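Local coordinates for ABC transporter periplasmic substrate-binding protein (Desulfovibrio alaskensis, PDB 5MY5) that binds tungstate with high selectivity and, as a periplasmic substrate-binding protein, probably delivers it to an ABC transporter for uptake into the cell, at residues K120-T123 / V124-L128; G146-K149 / M150-S153; E215-K218 / I219-N222. The protein carries 2 engineered substitutions. All coordinates share one frame; numbering follows the deposited sequence.

Going along the chain from the N terminus, contact 1 comes where the loop leaving strand 100-112 turns into helix 124-133. Contact 2 follows inside helix 146-155, where it closes no loop and secures successive helical turns. Contact 3 closes the short connection between strands 210-214 and 221-228, both of which pair with strand 100-112. The three are in series and strictly local, so none nests in or crosses another. In space they converge: contacts 1 and 3 touch where Val124 meets Asp217, Ile219 and Leu220, and the end of Met150 brings contact 2 against residues 219-220. Contacts 1 and 2 stay about 5 Å apart at their nearest atoms.

Contact 1 (K120-T123 / V124-L128); sequences KGMT and VAAAL
Thr123 turns its hydroxyl back over the first turn of the helix, where OG1 accepts from Ala126 N at 3.1 Å in a fairly straight bond, the N-H...O angle being 161°. With chi1 at 66°, OG1 sits between the backbone N and the carbonyl carbon of Thr123, which sets it in front of the Ala126 N-H. The methyl of Ala126 is drawn close as well, its CB only 3.3 Å from Thr123 OG1. Thr123 is thus the N-cap of helix 124-133, and its own carbonyl O takes Ala127 N at 2.9 Å in the first regular helical bond. The residue before it adds a hydrophobic staple: Met122 starts its side chain toward the helix, with CB 4.2 Å from Ala127 CB. Beyond CG the methionine runs extended, passing alongside the turn; Met122 SD lies 4.1 Å from Ala126 CB and 3.8 Å from Ala126 O. Val124 faces the other way, into the protein, where it packs on Leu154, Val214 and Leu220. Its amide N, at the helix start, is bonded to Asp217 OD2, a carboxylate brought in from a separate loop.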
# COMPACT_ATOMS: atom_id res chain seq x y z
N LYS A 120 19.49 -1.82 12.03
CA LYS A 120 18.41 -1.21 12.82
C LYS A 120 18.59 0.27 12.97
O LYS A 120 19.67 0.74 13.33
CB LYS A 120 18.28 -1.91 14.16
CG LYS A 120 17.02 -1.55 14.96
CD LYS A 120 17.10 -2.31 16.28
CE LYS A 120 16.03 -1.90 17.27
NZ LYS A 120 14.82 -2.73 17.14
N GLY A 121 17.52 1.00 12.65
CA GLY A 121 17.48 2.44 12.81
C GLY A 121 18.22 3.21 11.75
O GLY A 121 18.34 4.47 11.83
N MET A 122 18.72 2.51 10.71
CA MET A 122 19.30 3.24 9.61
C MET A 122 18.19 3.76 8.69
O MET A 122 17.07 3.29 8.79
CB MET A 122 20.21 2.30 8.78
CG MET A 122 21.56 2.00 9.41
SD MET A 122 22.56 0.97 8.28
CE MET A 122 24.19 0.97 9.07
N THR A 123 18.51 4.70 7.84
CA THR A 123 17.65 5.02 6.72
C THR A 123 17.58 3.83 5.74
O THR A 123 18.42 2.94 5.73
CB THR A 123 18.17 6.18 5.92
OG1 THR A 123 19.41 5.79 5.33
CG2 THR A 123 18.41 7.43 6.84
N VAL A 124 16.54 3.81 4.94
CA VAL A 124 16.42 2.76 3.86
C VAL A 124 17.63 2.70 2.97
O VAL A 124 18.20 1.61 2.76
CB VAL A 124 15.16 3.03 2.97
CG1 VAL A 124 15.15 2.23 1.66
CG2 VAL A 124 13.96 2.67 3.77
N ALA A 125 18.11 3.80 2.48
CA ALA A 125 19.28 3.79 1.64
C ALA A 125 20.51 3.24 2.33
O ALA A 125 21.29 2.46 1.73
CB ALA A 125 19.55 5.13 0.96
N ALA A 126 20.76 3.62 3.57
CA ALA A 126 21.93 3.11 4.30
C ALA A 126 21.80 1.66 4.62
O ALA A 126 22.73 0.87 4.52
CB ALA A 126 22.14 3.95 5.56
N ALA A 127 20.55 1.21 4.89
CA ALA A 127 20.33 -0.17 5.29
C ALA A 127 20.58 -1.09 4.09
O ALA A 127 21.22 -2.14 4.22
CB ALA A 127 18.90 -0.40 5.85
N LEU A 128 19.97 -0.72 2.98
CA LEU A 128 20.10 -1.51 1.73
C LEU A 128 21.53 -1.50 1.29
O LEU A 128 22.07 -2.53 0.90
CB LEU A 128 19.14 -1.01 0.66
CG LEU A 128 17.62 -1.25 0.93
CD1 LEU A 128 16.86 -0.79 -0.26
CD2 LEU A 128 17.32 -2.66 1.38

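Contact 2 (G146-K149 / M150-S153); sequences GTHK and MEKS
Lys152 lays its aliphatic end across the imidazole of His148, one helical turn back, within the helix of the beta-alpha-beta unit formed by strand 138-140, helix 146-155 and strand 169-171. The lysine leaves the backbone extended and then bends at chi3 (-80°), which brings CE over the middle of the ring, 3.6 Å from the centroid of His148: a CH-pi contact. Lys152 NZ stays above the ring plane but just beyond the rim on the CE1 side, 3.9 Å from His148 CE1. On the histidine, CG anti to the backbone N (chi1 -173°) brings the ring nearer the next turn. Its edge is occupied too: Glu151 OE1 lies near the ring plane, 3.4 Å from His148 CD2, and carboxylate and ring are only 19° from coplanar. Outside partners probably hold both groups in this pose. His148 ND1 is bonded by Asn144 N, while Glu151 pairs through OE1 with Ser140 OG and through OE2 with Tyr169 OH and Trp155 NE1. Met150 leaves on another flank of the helix and packs on Phe107 and Met191. Four main-chain helical bonds run through the same residues, among them Lys152 N to His148 O at 2.8 Å. Ser153 OG donates to Met150 O at 2.7 Å, approaching a lone pair of that oxygen in the plane of its carbonyl.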
# COMPACT_ATOMS: atom_id res chain seq x y z
N GLY A 146 2.73 -5.07 -6.81
CA GLY A 146 2.93 -3.74 -6.34
C GLY A 146 4.04 -3.65 -5.29
O GLY A 146 4.87 -2.74 -5.32
N THR A 147 4.04 -4.61 -4.38
CA THR A 147 5.09 -4.65 -3.34
C THR A 147 6.48 -4.84 -4.04
O THR A 147 7.49 -4.17 -3.65
CB THR A 147 4.79 -5.81 -2.35
OG1 THR A 147 3.55 -5.51 -1.68
CG2 THR A 147 5.89 -5.94 -1.33
N HIS A 148 6.56 -5.76 -4.99
CA HIS A 148 7.81 -6.01 -5.69
C HIS A 148 8.34 -4.77 -6.41
O HIS A 148 9.49 -4.36 -6.25
CB HIS A 148 7.63 -7.10 -6.75
CG HIS A 148 8.90 -7.51 -7.38
ND1 HIS A 148 8.91 -8.07 -8.64
CD2 HIS A 148 10.20 -7.38 -7.00
CE1 HIS A 148 10.16 -8.35 -8.97
NE2 HIS A 148 10.97 -7.93 -8.00
N LYS A 149 7.43 -4.05 -7.06
CA LYS A 149 7.76 -2.81 -7.69
C LYS A 149 8.30 -1.73 -6.70
O LYS A 149 9.28 -1.03 -7.00
CB LYS A 149 6.53 -2.32 -8.45
CG LYS A 149 6.34 -3.08 -9.77
CD LYS A 149 4.95 -2.82 -10.34
CE LYS A 149 4.70 -3.72 -11.54
NZ LYS A 149 3.28 -3.56 -11.94
N MET A 150 7.67 -1.60 -5.52
CA MET A 150 8.14 -0.75 -4.50
C MET A 150 9.54 -1.12 -4.03
O MET A 150 10.44 -0.26 -3.99
CB MET A 150 7.15 -0.80 -3.35
CG MET A 150 7.44 -0.04 -2.09
SD MET A 150 7.81 1.69 -2.40
CE MET A 150 8.54 1.92 -0.84
N GLU A 151 9.77 -2.42 -3.82
CA GLU A 151 11.09 -2.89 -3.39
C GLU A 151 12.14 -2.57 -4.45
O GLU A 151 13.23 -2.04 -4.13
CB GLU A 151 11.06 -4.36 -3.04
CG GLU A 151 12.40 -5.02 -2.67
CD GLU A 151 12.95 -5.96 -3.71
OE1 GLU A 151 12.12 -6.65 -4.35
OE2 GLU A 151 14.19 -6.01 -3.83
N LYS A 152 11.81 -2.83 -5.72
CA LYS A 152 12.78 -2.53 -6.77
C LYS A 152 13.09 -1.05 -6.77
O LYS A 152 14.26 -0.67 -6.99
CB LYS A 152 12.26 -2.88 -8.13
CG LYS A 152 12.35 -4.36 -8.34
CD LYS A 152 12.05 -4.86 -9.77
CE LYS A 152 10.57 -4.95 -10.03
NZ LYS A 152 10.25 -5.31 -11.46
N SER A 153 12.10 -0.21 -6.55
CA SER A 153 12.28 1.23 -6.57
C SER A 153 13.26 1.68 -5.50
O SER A 153 13.92 2.68 -5.68
CB SER A 153 10.95 2.02 -6.46
OG SER A 153 10.44 2.15 -5.12

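Contact 3 (E215-K218 / I219-N222); sequences EGDK and ILFN
Phe221 folds its ring back beneath Lys218, whose CA sits over the centre of one face, 3.8 Å from the centroid and 6° off the ring normal. This is a CH-pi contact with the backbone carbon itself; the lysine chain crosses the ring at a slant, with Lys218 CG 4.1 Å from Phe221 CD2. Placing CG of Phe221 anti to its own carbonyl carbon (chi1 -64°) is what turns the ring back toward the preceding turn, and Tyr104 stacks with it from strand 100-112. Leu220 packs against Asp217. These two side chains run side by side in the same direction, and Leu220 CD1 comes to 3.6 Å from Asp217 OD1. Leu220 CD1 also touches Glu215 CA at 4.1 Å, and Ile219 CG2 approaches Asp217 CB at 4.2 Å. Two overlapping 3-10 turns produce this layout, carrying the chain from strand 210-214 into strand 221-228. Their bonds reach three residues back: Leu220 N to Asp217 O at 2.9 Å, and Phe221 N to Lys218 O at 3.0 Å. The two acidic side chains are tied to parts of the fold beyond this turn: Glu215 OE1 forms a salt bridge with Arg194 NH2, Asp217 OD2 being held by Val124 N.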
# COMPACT_ATOMS: atom_id res chain seq x y z
N GLU A 215 12.07 1.56 9.40
CA GLU A 215 10.68 2.09 9.26
C GLU A 215 10.71 3.58 9.40
O GLU A 215 11.68 4.13 9.97
CB GLU A 215 9.73 1.41 10.31
CG GLU A 215 9.98 1.86 11.77
CD GLU A 215 9.03 1.24 12.77
OE1 GLU A 215 7.86 0.96 12.46
OE2 GLU A 215 9.45 0.98 13.92
N GLY A 216 9.71 4.27 8.89
CA GLY A 216 9.50 5.67 9.05
C GLY A 216 9.98 6.55 7.98
O GLY A 216 9.56 7.71 7.83
N ASP A 217 10.84 6.00 7.11
CA ASP A 217 11.39 6.76 6.07
C ASP A 217 10.29 7.19 5.09
O ASP A 217 9.46 6.35 4.74
CB ASP A 217 12.43 5.93 5.30
CG ASP A 217 13.42 5.29 6.18
OD1 ASP A 217 13.11 4.34 6.94
OD2 ASP A 217 14.58 5.70 5.98
N LYS A 218 10.30 8.41 4.59
CA LYS A 218 9.21 8.88 3.69
C LYS A 218 9.10 8.04 2.41
O LYS A 218 8.00 7.85 1.87
CB LYS A 218 9.45 10.36 3.30
CG LYS A 218 8.46 10.98 2.31
CD LYS A 218 8.97 12.24 1.59
CE LYS A 218 8.76 13.54 2.35
NZ LYS A 218 7.36 13.79 2.82
N ILE A 219 10.20 7.52 1.90
CA ILE A 219 10.19 6.68 0.72
C ILE A 219 9.38 5.40 0.93
O ILE A 219 8.98 4.77 -0.07
CB ILE A 219 11.63 6.33 0.23
CG1 ILE A 219 11.64 5.80 -1.20
CG2 ILE A 219 12.31 5.36 1.16
CD1 ILE A 219 13.07 5.65 -1.74
N LEU A 220 9.19 4.98 2.17
CA LEU A 220 8.41 3.80 2.47
C LEU A 220 6.86 4.04 2.55
O LEU A 220 6.12 3.11 2.77
CB LEU A 220 8.87 3.16 3.78
CG LEU A 220 10.30 2.62 3.76
CD1 LEU A 220 10.72 2.27 5.18
CD2 LEU A 220 10.42 1.40 2.85
N PHE A 221 6.45 5.28 2.41
CA PHE A 221 5.00 5.58 2.41
C PHE A 221 4.26 5.07 1.19
O PHE A 221 4.81 5.09 0.09
CB PHE A 221 4.76 7.07 2.52
CG PHE A 221 5.24 7.71 3.81
CD1 PHE A 221 5.79 6.96 4.87
CD2 PHE A 221 5.20 9.13 3.91
CE1 PHE A 221 6.24 7.59 6.04
CE2 PHE A 221 5.69 9.75 5.05
CZ PHE A 221 6.20 8.97 6.11
N ASN A 222 3.06 4.60 1.42
CA ASN A 222 2.18 4.11 0.37
C ASN A 222 0.99 5.05 0.34
O ASN A 222 -0.04 4.76 1.01
CB ASN A 222 1.82 2.68 0.63
CG ASN A 222 1.04 2.00 -0.54
OD1 ASN A 222 1.40 2.21 -1.70
ND2 ASN A 222 0.00 1.21 -0.22